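Local coordinates for protein trehalose-6-phosphate phosphatase (PDB 5DXI) that is a phosphatase domain of the haloacid dehalogenase (HAD) superfamily, here holding a magnesium ion and a beryllium trifluoride ion, at residues 272-277 and 281-286. Numbering follows the deposited sequence.
Sequences GPASKK and IAHLNE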
ATOM      1  N   GLY A 272     -11.913  -0.581  -4.832  1.00 25.15           N
ATOM      2  CA  GLY A 272     -12.383  -1.529  -5.819  1.00 27.82           C
ATOM      3  C   GLY A 272     -13.890  -1.722  -5.706  1.00 30.79           C
ATOM      4  O   GLY A 272     -14.549  -1.089  -4.887  1.00 29.22           O
ATOM      5  N   PRO A 273     -14.447  -2.590  -6.543  1.00 32.35           N
ATOM      6  CA  PRO A 273     -15.902  -2.749  -6.553  1.00 32.77           C
ATOM      7  C   PRO A 273     -16.416  -3.500  -5.306  1.00 31.23           C
ATOM      8  O   PRO A 273     -15.622  -4.090  -4.560  1.00 25.07           O
ATOM      9  CB  PRO A 273     -16.152  -3.537  -7.830  1.00 33.84           C
ATOM     10  CG  PRO A 273     -14.882  -4.266  -8.098  1.00 33.16           C
ATOM     11  CD  PRO A 273     -13.780  -3.403  -7.578  1.00 33.12           C
ATOM     12  N   ALA A 274     -17.727  -3.452  -5.082  1.00 31.68           N
ATOM     13  CA  ALA A 274     -18.326  -4.106  -3.907  1.00 34.73           C
ATOM     14  C   ALA A 274     -17.953  -5.569  -3.842  1.00 31.05           C
ATOM     15  O   ALA A 274     -17.770  -6.121  -2.769  1.00 34.54           O
ATOM     16  CB  ALA A 274     -19.849  -3.970  -3.934  1.00 31.10           C
ATOM     17  N   SER A 275     -17.799  -6.176  -5.012  1.00 31.76           N
ATOM     18  CA  SER A 275     -17.598  -7.617  -5.131  1.00 33.25           C
ATOM     19  C   SER A 275     -16.168  -8.077  -4.876  1.00 34.02           C
ATOM     20  O   SER A 275     -15.911  -9.271  -4.762  1.00 33.97           O
ATOM     21  CB  SER A 275     -18.021  -8.063  -6.527  1.00 37.23           C
ATOM     22  OG  SER A 275     -17.275  -7.355  -7.505  1.00 37.86           O
ATOM     23  N   LYS A 276     -15.240  -7.129  -4.815  1.00 31.11           N
ATOM     24  CA  LYS A 276     -13.837  -7.440  -4.581  1.00 30.90           C
ATOM     25  C   LYS A 276     -13.619  -8.156  -3.244  1.00 29.19           C
ATOM     26  O   LYS A 276     -14.056  -7.688  -2.189  1.00 29.50           O
ATOM     27  CB  LYS A 276     -13.003  -6.147  -4.647  1.00 31.58           C
ATOM     28  CG  LYS A 276     -11.515  -6.339  -4.396  1.00 29.95           C
ATOM     29  CD  LYS A 276     -10.820  -4.985  -4.279  1.00 33.89           C
ATOM     30  CE  LYS A 276      -9.317  -5.153  -4.057  1.00 34.32           C
ATOM     31  NZ  LYS A 276      -8.732  -3.860  -3.657  1.00 36.43           N
ATOM     32  N   LYS A 277     -12.958  -9.306  -3.308  1.00 30.35           N
ATOM     33  CA  LYS A 277     -12.638 -10.084  -2.123  1.00 32.03           C
ATOM     34  C   LYS A 277     -11.429  -9.465  -1.443  1.00 32.89           C
ATOM     35  O   LYS A 277     -10.411  -9.225  -2.092  1.00 30.52           O
ATOM     36  CB  LYS A 277     -12.377 -11.550  -2.489  1.00 35.18           C
ATOM     37  CG  LYS A 277     -11.540 -12.297  -1.461  1.00 42.55           C
ATOM     38  CD  LYS A 277     -11.899 -13.779  -1.352  1.00 44.74           C
ATOM     39  CE  LYS A 277     -10.824 -14.529  -0.574  1.00 49.67           C
ATOM     40  NZ  LYS A 277     -10.123 -13.635   0.395  1.00 54.79           N
ATOM     41  N   ILE A 281     -12.531  -3.747   5.768  1.00 27.66           N
ATOM     42  CA  ILE A 281     -13.840  -3.704   6.404  1.00 29.96           C
ATOM     43  C   ILE A 281     -14.886  -3.047   5.514  1.00 32.26           C
ATOM     44  O   ILE A 281     -16.092  -3.203   5.726  1.00 28.49           O
ATOM     45  CB  ILE A 281     -13.761  -2.941   7.746  1.00 31.38           C
ATOM     46  CG1 ILE A 281     -15.014  -3.190   8.589  1.00 36.18           C
ATOM     47  CG2 ILE A 281     -13.528  -1.454   7.511  1.00 31.02           C
ATOM     48  CD1 ILE A 281     -14.952  -2.582   9.978  1.00 41.08           C
ATOM     49  N   ALA A 282     -14.412  -2.330   4.496  1.00 28.86           N
ATOM     50  CA  ALA A 282     -15.285  -1.606   3.578  1.00 30.86           C
ATOM     51  C   ALA A 282     -14.543  -1.281   2.278  1.00 29.09           C
ATOM     52  O   ALA A 282     -13.312  -1.405   2.199  1.00 27.08           O
ATOM     53  CB  ALA A 282     -15.799  -0.325   4.235  1.00 33.15           C
ATOM     54  N   HIS A 283     -15.275  -0.838   1.267  1.00 28.25           N
ATOM     55  CA  HIS A 283     -14.623  -0.438   0.024  1.00 29.05           C
ATOM     56  C   HIS A 283     -15.042   0.945  -0.471  1.00 33.09           C
ATOM     57  O   HIS A 283     -16.082   1.477  -0.070  1.00 30.23           O
ATOM     58  CB  HIS A 283     -14.916  -1.448  -1.071  1.00 27.66           C
ATOM     59  CG  HIS A 283     -16.323  -1.361  -1.562  1.00 31.78           C
ATOM     60  ND1 HIS A 283     -17.369  -1.971  -0.904  1.00 32.18           N
ATOM     61  CD2 HIS A 283     -16.876  -0.644  -2.569  1.00 29.52           C
ATOM     62  CE1 HIS A 283     -18.502  -1.675  -1.516  1.00 28.55           C
ATOM     63  NE2 HIS A 283     -18.231  -0.869  -2.526  1.00 29.25           N
ATOM     64  N   LEU A 284     -14.203   1.501  -1.350  1.00 27.95           N
ATOM     65  CA  LEU A 284     -14.518   2.666  -2.175  1.00 30.78           C
ATOM     66  C   LEU A 284     -14.211   2.242  -3.593  1.00 30.48           C
ATOM     67  O   LEU A 284     -13.203   1.574  -3.824  1.00 29.94           O
ATOM     68  CB  LEU A 284     -13.688   3.895  -1.797  1.00 29.18           C
ATOM     69  CG  LEU A 284     -13.993   4.576  -0.466  1.00 32.75           C
ATOM     70  CD1 LEU A 284     -12.908   5.598  -0.122  1.00 31.84           C
ATOM     71  CD2 LEU A 284     -15.378   5.211  -0.480  1.00 31.49           C
ATOM     72  N   ASN A 285     -15.064   2.619  -4.542  1.00 27.63           N
ATOM     73  CA  ASN A 285     -14.970   2.085  -5.887  1.00 28.88           C
ATOM     74  C   ASN A 285     -13.669   2.466  -6.588  1.00 29.94           C
ATOM     75  O   ASN A 285     -13.052   1.631  -7.241  1.00 33.56           O
ATOM     76  CB  ASN A 285     -16.160   2.562  -6.731  1.00 31.46           C
ATOM     77  CG  ASN A 285     -17.446   1.876  -6.355  1.00 36.82           C
ATOM     78  OD1 ASN A 285     -17.438   0.800  -5.755  1.00 36.37           O
ATOM     79  ND2 ASN A 285     -18.567   2.504  -6.682  1.00 40.80           N
ATOM     80  N   GLU A 286     -13.258   3.719  -6.446  1.00 30.62           N
ATOM     81  CA  GLU A 286     -12.144   4.254  -7.253  1.00 30.06           C
ATOM     82  C   GLU A 286     -11.390   5.349  -6.568  1.00 27.44           C
ATOM     83  O   GLU A 286     -11.888   5.908  -5.598  1.00 29.88           O
ATOM     84  CB  GLU A 286     -12.676   4.806  -8.579  1.00 36.91           C
ATOM     85  CG  GLU A 286     -13.026   3.760  -9.576  1.00 41.22           C
ATOM     86  CD  GLU A 286     -14.189   4.186 -10.414  1.00 54.46           C
ATOM     87  OE1 GLU A 286     -14.871   5.163 -10.028  1.00 54.95           O
ATOM     88  OE2 GLU A 286     -14.428   3.539 -11.452  1.00 62.12           O
TER
HETATM   89  O   HOH W   1     -19.106  -1.694  -6.243  1.00 38.81           O
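With CG of His283 set between its backbone N and carbonyl carbon (chi1 73°), the imidazole reaches across to 272-277 and packs one face against Ala274; Asn285 CG, anti to its carbonyl carbon (chi1 -73°), sets OD1 near Pro273 CA. The ring face receives Ala274 CA in a CH-pi contact, 3.6 Å from the ring centroid, and Ala274 CB touches the ring at His283 CE1, 3.6 Å away. Pro273 C covers the same face nearer the CD2 side, whereas Gly272 O approaches His283 CD2 obliquely at 3.3 Å. ND1 is hydrogen-bonded to Thr5 OG1 of the N-terminal segment, which would limit rotation of the ring. Beside the imidazole the backbones are joined by a hydrogen bond from Gly272 N to Leu284 O (2.7 Å), and Asn285 CA sends a CA-H...O contact back to Gly272 O. The type I turn Pro273-Lys276, with its Lys276 N to Pro273 O bond, carries Ala274 over the ring. The Gly272-Leu284 bond continues the parallel pairing of strands 266-271 and 282-284 just past the end of the first, and the turn begins their helix-free connection at an outermost strand of the central sheet in a Rossmann-like HAD fold.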